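Manganese-dependent ADP-ribose/CDP-alcohol diphosphatase (Danio rerio, PDB 2NXF) probably hydrolyses ADP-ribose and CDP-alcohols such as CDP-choline and CDP-glycerol, as a metal-dependent phosphoesterase with a two-metal centre. Local coordinates at residues H92-H97 with P105-S110; D70-A75 with F99-R104. One frame throughout, in Å; residues are numbered along the deposited sequence.

The two contacts lie side by side, their centres about 9 Å apart, in the calcineurin-like phosphoesterase domain. Both use helix 96-101: interaction 1 takes its start, interaction 2 its end. Interaction 1 is buried and apolar, an indole ring against leucines of helix 104-108, and its segment 92-97 also carries the zinc ligand Asn96. Interaction 2 lies nearer the surface and is mixed, with a serine-asparagine hydrogen bond, a bridging water and a phenylalanine edge beside a carboxylate. Leu107 joins them: its CG packs 3.6 Å from CB of Phe102. Phe99 also touches both Leu107 and Trp94.

Interaction 1: residues H92-H97 with P105-S110; sequences HVWGNH and PSLLSS. With ZN (zinc ion), chain C; PO4 (phosphate ion), chain F.
Trp94 and Leu107 make the main apolar contact. CB of Leu107 lies over one face of the six-membered ring, 3.6 Å from its centroid and 17° off the normal, a CH-pi contact. CD1 of Leu107 reaches CE3 of Trp94 at 3.9 Å. Leu108 adds its CD1, 4.0 Å from Trp94 CH2. The indole CG sits anti to the carbonyl carbon (chi1 -58°), which sends the ring toward helix 104-108.

No hydrogen bond crosses the contact; the indole NE1 donates to Leu112 O instead.

Gly95-Asn96-His97 is the GNH signature of calcineurin-like phosphoesterases, with Gly95 as N-cap of helix 96-101. Asn96 OD1 binds zinc at 2.1 Å; Asp60, His228, His265, phosphate O4 and a water complete the site. The phosphate ion is probably from the crystallisation liquor. Asn96 ND2 donates to phosphate O4 at 2.7 Å. His97 NE2 meets phosphate O2 at 2.8 Å, in the ring plane and nearly straight (170°).

An alanine in place of Trp94 would probably leave Leu107 CB without its aromatic face and Leu112 O without the indole donor. The apolar contact holds Trp94, two residues before the zinc ligand Asn96, so one short segment carries both.

Interaction 2: residues D70-A75 with F99-R104; sequences DASDRA and FYNFSR
The Phe102 ring meets segment 70-75 with its CE1 and CZ end. Asp73 OD1 lies at the ring edge, 3.6 Å from Phe102 CE1. The carboxylate plane is turned 13° from the ring, and OD1 lies near the ring plane. An aromatic edge carries slight positive charge, so this placing is probably mildly attractive. Ser72 CB approaches the same end obliquely, 3.7 Å from Phe102 CE1. One face of the ring is taken by the CB of Asn101, the residue just before it, 3.6 Å above the plane and offset toward the rim.

Ser72 OG donates to Asn101 OD1 at 2.7 Å. The hydroxyl lies in the carbonyl plane, on a lone pair, with a C=O...donor angle of 131°. Ser72 OG is held beside its own backbone N (chi1 -60°), on the side that faces Asn101. A water adds a second link: it donates to Ser72 OG and to Asn101 O, the latter at 3.0 Å. Asn101 ND2 hydrogen-bonds to His97 O and Asp63 O, which fixes the rotation of the amide and presents OD1 to Ser72. This ties the contact to the metal-site loops; the Asn101 side chain is about 8 Å from that of Asp60, a zinc ligand.

Ser72 is in the first turn of helix 72-84, with Ala71 at the N-cap. Just before Ala71, Asp70 is the C-prime residue of a Schellman motif that ends helix 65-68. Asn101 closes helix 96-101, and Ser103 is the N-cap of helix 104-108, which follows at once. The contact therefore joins the start of one helix to the end of another. Helix 72-84 leads on to strand 89-92, an outermost strand of the six-stranded sheet, and helix 96-101 follows that strand.

Interaction 1: residues H92-H97 with P105-S110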
loop_
_atom_site.group_PDB
_atom_site.type_symbol
_atom_site.label_atom_id
_atom_site.label_comp_id
_atom_site.label_asym_id
_atom_site.label_seq_id
_atom_site.Cartn_x
_atom_site.Cartn_y
_atom_site.Cartn_z
ATOM N N HIS A 92 3.185 -3.368 -7.984
ATOM C CA HIS A 92 1.807 -3.334 -7.508
ATOM C C HIS A 92 1.722 -3.937 -6.115
ATOM O O HIS A 92 2.085 -5.105 -5.920
ATOM C CB HIS A 92 0.898 -4.152 -8.439
ATOM C CG HIS A 92 0.948 -3.708 -9.868
ATOM N ND1 HIS A 92 0.335 -2.559 -10.316
ATOM C CD2 HIS A 92 1.539 -4.270 -10.946
ATOM C CE1 HIS A 92 0.556 -2.429 -11.616
ATOM N NE2 HIS A 92 1.292 -3.447 -12.021
ATOM N N VAL A 93 1.235 -3.131 -5.175
ATOM C CA VAL A 93 0.910 -3.574 -3.823
ATOM C C VAL A 93 -0.546 -4.024 -3.828
ATOM O O VAL A 93 -1.385 -3.356 -4.429
ATOM C CB VAL A 93 1.140 -2.390 -2.825
ATOM C CG1 VAL A 93 0.672 -2.762 -1.416
ATOM C CG2 VAL A 93 2.596 -1.995 -2.807
ATOM N N TRP A 94 -0.849 -5.151 -3.179
ATOM C CA TRP A 94 -2.251 -5.608 -3.091
ATOM C C TRP A 94 -2.922 -5.089 -1.817
ATOM O O TRP A 94 -2.413 -5.283 -0.699
ATOM C CB TRP A 94 -2.395 -7.131 -3.180
ATOM C CG TRP A 94 -1.836 -7.728 -4.431
ATOM C CD1 TRP A 94 -1.443 -7.067 -5.569
ATOM C CD2 TRP A 94 -1.642 -9.119 -4.683
ATOM N NE1 TRP A 94 -0.984 -7.972 -6.499
ATOM C CE2 TRP A 94 -1.078 -9.236 -5.982
ATOM C CE3 TRP A 94 -1.856 -10.277 -3.928
ATOM C CZ2 TRP A 94 -0.736 -10.476 -6.546
ATOM C CZ3 TRP A 94 -1.514 -11.517 -4.487
ATOM C CH2 TRP A 94 -0.961 -11.601 -5.788
ATOM N N GLY A 95 -4.039 -4.395 -2.013
ATOM C CA GLY A 95 -4.849 -3.905 -0.892
ATOM C C GLY A 95 -6.219 -4.567 -0.809
ATOM O O GLY A 95 -6.541 -5.515 -1.554
ATOM N N ASN A 96 -7.044 -4.086 0.115
ATOM C CA ASN A 96 -8.359 -4.713 0.320
ATOM C C ASN A 96 -9.229 -4.790 -0.931
ATOM O O ASN A 96 -9.871 -5.808 -1.150
ATOM C CB ASN A 96 -9.131 -4.163 1.539
ATOM C CG ASN A 96 -9.254 -2.647 1.545
ATOM O OD1 ASN A 96 -8.270 -1.935 1.350
ATOM N ND2 ASN A 96 -10.470 -2.156 1.788
ATOM N N HIS A 97 -9.214 -3.753 -1.770
ATOM C CA HIS A 97 -10.064 -3.766 -2.973
ATOM C C HIS A 97 -9.615 -4.764 -4.027
ATOM O O HIS A 97 -10.435 -5.301 -4.779
ATOM C CB HIS A 97 -10.255 -2.348 -3.513
ATOM C CG HIS A 97 -11.198 -1.553 -2.671
ATOM N ND1 HIS A 97 -12.527 -1.398 -2.994
ATOM C CD2 HIS A 97 -11.027 -0.942 -1.473
ATOM C CE1 HIS A 97 -13.126 -0.688 -2.054
ATOM N NE2 HIS A 97 -12.242 -0.408 -1.114
ATOM N N PRO A 105 -5.129 -16.741 -6.282
ATOM C CA PRO A 105 -4.684 -17.358 -7.538
ATOM C C PRO A 105 -4.947 -16.470 -8.760
ATOM O O PRO A 105 -4.092 -16.397 -9.657
ATOM C CB PRO A 105 -5.524 -18.636 -7.613
ATOM C CG PRO A 105 -5.805 -18.974 -6.200
ATOM C CD PRO A 105 -6.061 -17.633 -5.559
ATOM N N SER A 106 -6.105 -15.801 -8.790
ATOM C CA SER A 106 -6.399 -14.826 -9.842
ATOM C C SER A 106 -5.407 -13.676 -9.858
ATOM O O SER A 106 -4.898 -13.286 -10.911
ATOM C CB SER A 106 -7.827 -14.291 -9.723
ATOM O OG SER A 106 -8.736 -15.352 -10.039
ATOM N N LEU A 107 -5.135 -13.118 -8.689
ATOM C CA LEU A 107 -4.175 -12.031 -8.601
ATOM C C LEU A 107 -2.777 -12.494 -9.044
ATOM O O LEU A 107 -2.088 -11.778 -9.780
ATOM C CB LEU A 107 -4.148 -11.460 -7.182
ATOM C CG LEU A 107 -5.368 -10.598 -6.857
ATOM C CD1 LEU A 107 -5.512 -10.475 -5.352
ATOM C CD2 LEU A 107 -5.224 -9.222 -7.525
ATOM N N LEU A 108 -2.378 -13.694 -8.634
ATOM C CA LEU A 108 -1.060 -14.191 -9.017
ATOM C C LEU A 108 -0.900 -14.356 -10.533
ATOM O O LEU A 108 0.196 -14.134 -11.069
ATOM C CB LEU A 108 -0.723 -15.473 -8.268
ATOM C CG LEU A 108 0.765 -15.686 -7.983
ATOM C CD1 LEU A 108 1.283 -14.667 -6.973
ATOM C CD2 LEU A 108 0.976 -17.095 -7.487
ATOM N N SER A 109 -1.981 -14.715 -11.225
ATOM C CA SER A 109 -1.927 -14.913 -12.679
ATOM C C SER A 109 -2.139 -13.612 -13.466
ATOM O O SER A 109 -2.117 -13.623 -14.708
ATOM C CB SER A 109 -2.962 -15.967 -13.115
ATOM O OG SER A 109 -4.263 -15.404 -13.057
ATOM N N SER A 110 -2.348 -12.506 -12.750
ATOM C CA SER A 110 -2.758 -11.235 -13.365
ATOM C C SER A 110 -1.595 -10.262 -13.601
ATOM O O SER A 110 -0.476 -10.501 -13.150
ATOM C CB SER A 110 -3.791 -10.534 -12.485
ATOM O OG SER A 110 -3.153 -9.865 -11.388
HETATM ZN ZN ZN C . -7.672 0.113 1.248
HETATM P P PO4 F . -11.051 1.647 1.376
HETATM O O1 PO4 F . -10.991 2.687 2.474
HETATM O O2 PO4 F . -12.486 1.192 1.197
HETATM O O3 PO4 F . -10.665 2.222 0.026
HETATM O O4 PO4 F . -10.137 0.498 1.674
HETATM O O HOH W 1 -8.187 2.197 1.363
#

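Interaction 2: residues D70-A75 with F99-R104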
loop_
_atom_site.group_PDB
_atom_site.type_symbol
_atom_site.label_atom_id
_atom_site.label_comp_id
_atom_site.label_asym_id
_atom_site.label_seq_id
_atom_site.Cartn_x
_atom_site.Cartn_y
_atom_site.Cartn_z
ATOM N N ASP A 70 -20.005 -6.768 -11.908
ATOM C CA ASP A 70 -19.429 -7.813 -12.743
ATOM C C ASP A 70 -18.526 -7.236 -13.834
ATOM O O ASP A 70 -18.584 -7.676 -14.996
ATOM C CB ASP A 70 -20.526 -8.704 -13.343
ATOM C CG ASP A 70 -19.985 -10.035 -13.866
ATOM O OD1 ASP A 70 -18.976 -10.558 -13.307
ATOM O OD2 ASP A 70 -20.575 -10.543 -14.830
ATOM N N ALA A 71 -17.710 -6.265 -13.444
ATOM C CA ALA A 71 -16.817 -5.551 -14.367
ATOM C C ALA A 71 -15.360 -5.525 -13.901
ATOM O O ALA A 71 -14.574 -4.668 -14.332
ATOM C CB ALA A 71 -17.327 -4.124 -14.610
ATOM N N SER A 72 -14.989 -6.456 -13.018
ATOM C CA SER A 72 -13.621 -6.464 -12.458
ATOM C C SER A 72 -12.527 -6.510 -13.545
ATOM O O SER A 72 -11.560 -5.750 -13.497
ATOM C CB SER A 72 -13.451 -7.635 -11.490
ATOM O OG SER A 72 -14.371 -7.545 -10.410
ATOM N N ASP A 73 -12.675 -7.410 -14.514
ATOM C CA ASP A 73 -11.627 -7.552 -15.537
ATOM C C ASP A 73 -11.509 -6.304 -16.416
ATOM O O ASP A 73 -10.392 -5.858 -16.725
ATOM C CB ASP A 73 -11.883 -8.773 -16.413
ATOM C CG ASP A 73 -11.709 -10.101 -15.671
ATOM O OD1 ASP A 73 -11.183 -10.141 -14.536
ATOM O OD2 ASP A 73 -12.096 -11.134 -16.263
ATOM N N ARG A 74 -12.643 -5.743 -16.838
ATOM C CA ARG A 74 -12.574 -4.555 -17.708
ATOM C C ARG A 74 -12.048 -3.335 -16.955
ATOM O O ARG A 74 -11.323 -2.526 -17.529
ATOM C CB ARG A 74 -13.884 -4.258 -18.435
ATOM C CG ARG A 74 -15.015 -3.753 -17.591
ATOM C CD ARG A 74 -16.066 -3.047 -18.479
ATOM N NE ARG A 74 -16.376 -3.782 -19.711
ATOM C CZ ARG A 74 -17.010 -3.258 -20.760
ATOM N NH1 ARG A 74 -17.410 -1.987 -20.738
ATOM N NH2 ARG A 74 -17.250 -4.002 -21.838
ATOM N N ALA A 75 -12.395 -3.220 -15.673
ATOM C CA ALA A 75 -11.865 -2.134 -14.843
ATOM C C ALA A 75 -10.349 -2.254 -14.714
ATOM O O ALA A 75 -9.613 -1.268 -14.854
ATOM C CB ALA A 75 -12.525 -2.109 -13.452
ATOM N N PHE A 99 -8.541 -7.708 -3.168
ATOM C CA PHE A 99 -9.163 -8.949 -2.666
ATOM C C PHE A 99 -10.691 -9.009 -2.786
ATOM O O PHE A 99 -11.274 -10.104 -2.871
ATOM C CB PHE A 99 -8.692 -9.263 -1.243
ATOM C CG PHE A 99 -7.212 -9.458 -1.145
ATOM C CD1 PHE A 99 -6.602 -10.609 -1.664
ATOM C CD2 PHE A 99 -6.412 -8.484 -0.573
ATOM C CE1 PHE A 99 -5.195 -10.773 -1.570
ATOM C CE2 PHE A 99 -5.014 -8.634 -0.488
ATOM C CZ PHE A 99 -4.412 -9.785 -0.997
ATOM N N TYR A 100 -11.337 -7.848 -2.789
ATOM C CA TYR A 100 -12.779 -7.802 -3.024
ATOM C C TYR A 100 -13.073 -8.258 -4.452
ATOM O O TYR A 100 -14.091 -8.900 -4.697
ATOM C CB TYR A 100 -13.346 -6.384 -2.849
ATOM C CG TYR A 100 -13.204 -5.787 -1.463
ATOM C CD1 TYR A 100 -13.144 -6.593 -0.323
ATOM C CD2 TYR A 100 -13.163 -4.402 -1.295
ATOM C CE1 TYR A 100 -13.013 -6.040 0.950
ATOM C CE2 TYR A 100 -13.027 -3.827 -0.036
ATOM C CZ TYR A 100 -12.939 -4.646 1.085
ATOM O OH TYR A 100 -12.776 -4.065 2.324
ATOM N N ASN A 101 -12.192 -7.902 -5.385
ATOM C CA ASN A 101 -12.389 -8.252 -6.799
ATOM C C ASN A 101 -11.894 -9.631 -7.201
ATOM O O ASN A 101 -12.505 -10.265 -8.052
ATOM C CB ASN A 101 -11.694 -7.222 -7.700
ATOM C CG ASN A 101 -12.481 -5.929 -7.820
ATOM O OD1 ASN A 101 -13.473 -5.874 -8.546
ATOM N ND2 ASN A 101 -12.067 -4.898 -7.078
ATOM N N PHE A 102 -10.757 -10.053 -6.643
ATOM C CA PHE A 102 -10.038 -11.239 -7.132
ATOM C C PHE A 102 -9.555 -12.128 -6.001
ATOM O O PHE A 102 -9.184 -11.644 -4.918
ATOM C CB PHE A 102 -8.801 -10.821 -7.954
ATOM C CG PHE A 102 -9.097 -9.847 -9.069
ATOM C CD1 PHE A 102 -9.865 -10.233 -10.164
ATOM C CD2 PHE A 102 -8.575 -8.554 -9.027
ATOM C CE1 PHE A 102 -10.147 -9.319 -11.211
ATOM C CE2 PHE A 102 -8.842 -7.629 -10.060
ATOM C CZ PHE A 102 -9.614 -8.023 -11.155
ATOM N N SER A 103 -9.507 -13.428 -6.278
ATOM C CA SER A 103 -8.859 -14.394 -5.382
ATOM C C SER A 103 -7.342 -14.256 -5.506
ATOM O O SER A 103 -6.854 -13.615 -6.446
ATOM C CB SER A 103 -9.276 -15.808 -5.776
ATOM O OG SER A 103 -8.723 -16.139 -7.049
ATOM N N ARG A 104 -6.585 -14.848 -4.576
ATOM C CA ARG A 104 -5.110 -14.837 -4.698
ATOM C C ARG A 104 -4.603 -15.537 -5.960
ATOM O O ARG A 104 -3.728 -14.996 -6.633
ATOM C CB ARG A 104 -4.405 -15.413 -3.459
ATOM C CG ARG A 104 -4.071 -14.386 -2.434
ATOM C CD ARG A 104 -3.631 -15.004 -1.124
ATOM N NE ARG A 104 -3.645 -13.967 -0.098
ATOM C CZ ARG A 104 -2.648 -13.116 0.137
ATOM N NH1 ARG A 104 -2.766 -12.219 1.107
ATOM N NH2 ARG A 104 -1.521 -13.169 -0.568
HETATM O O HOH W 2 -14.788 -10.225 -10.026
#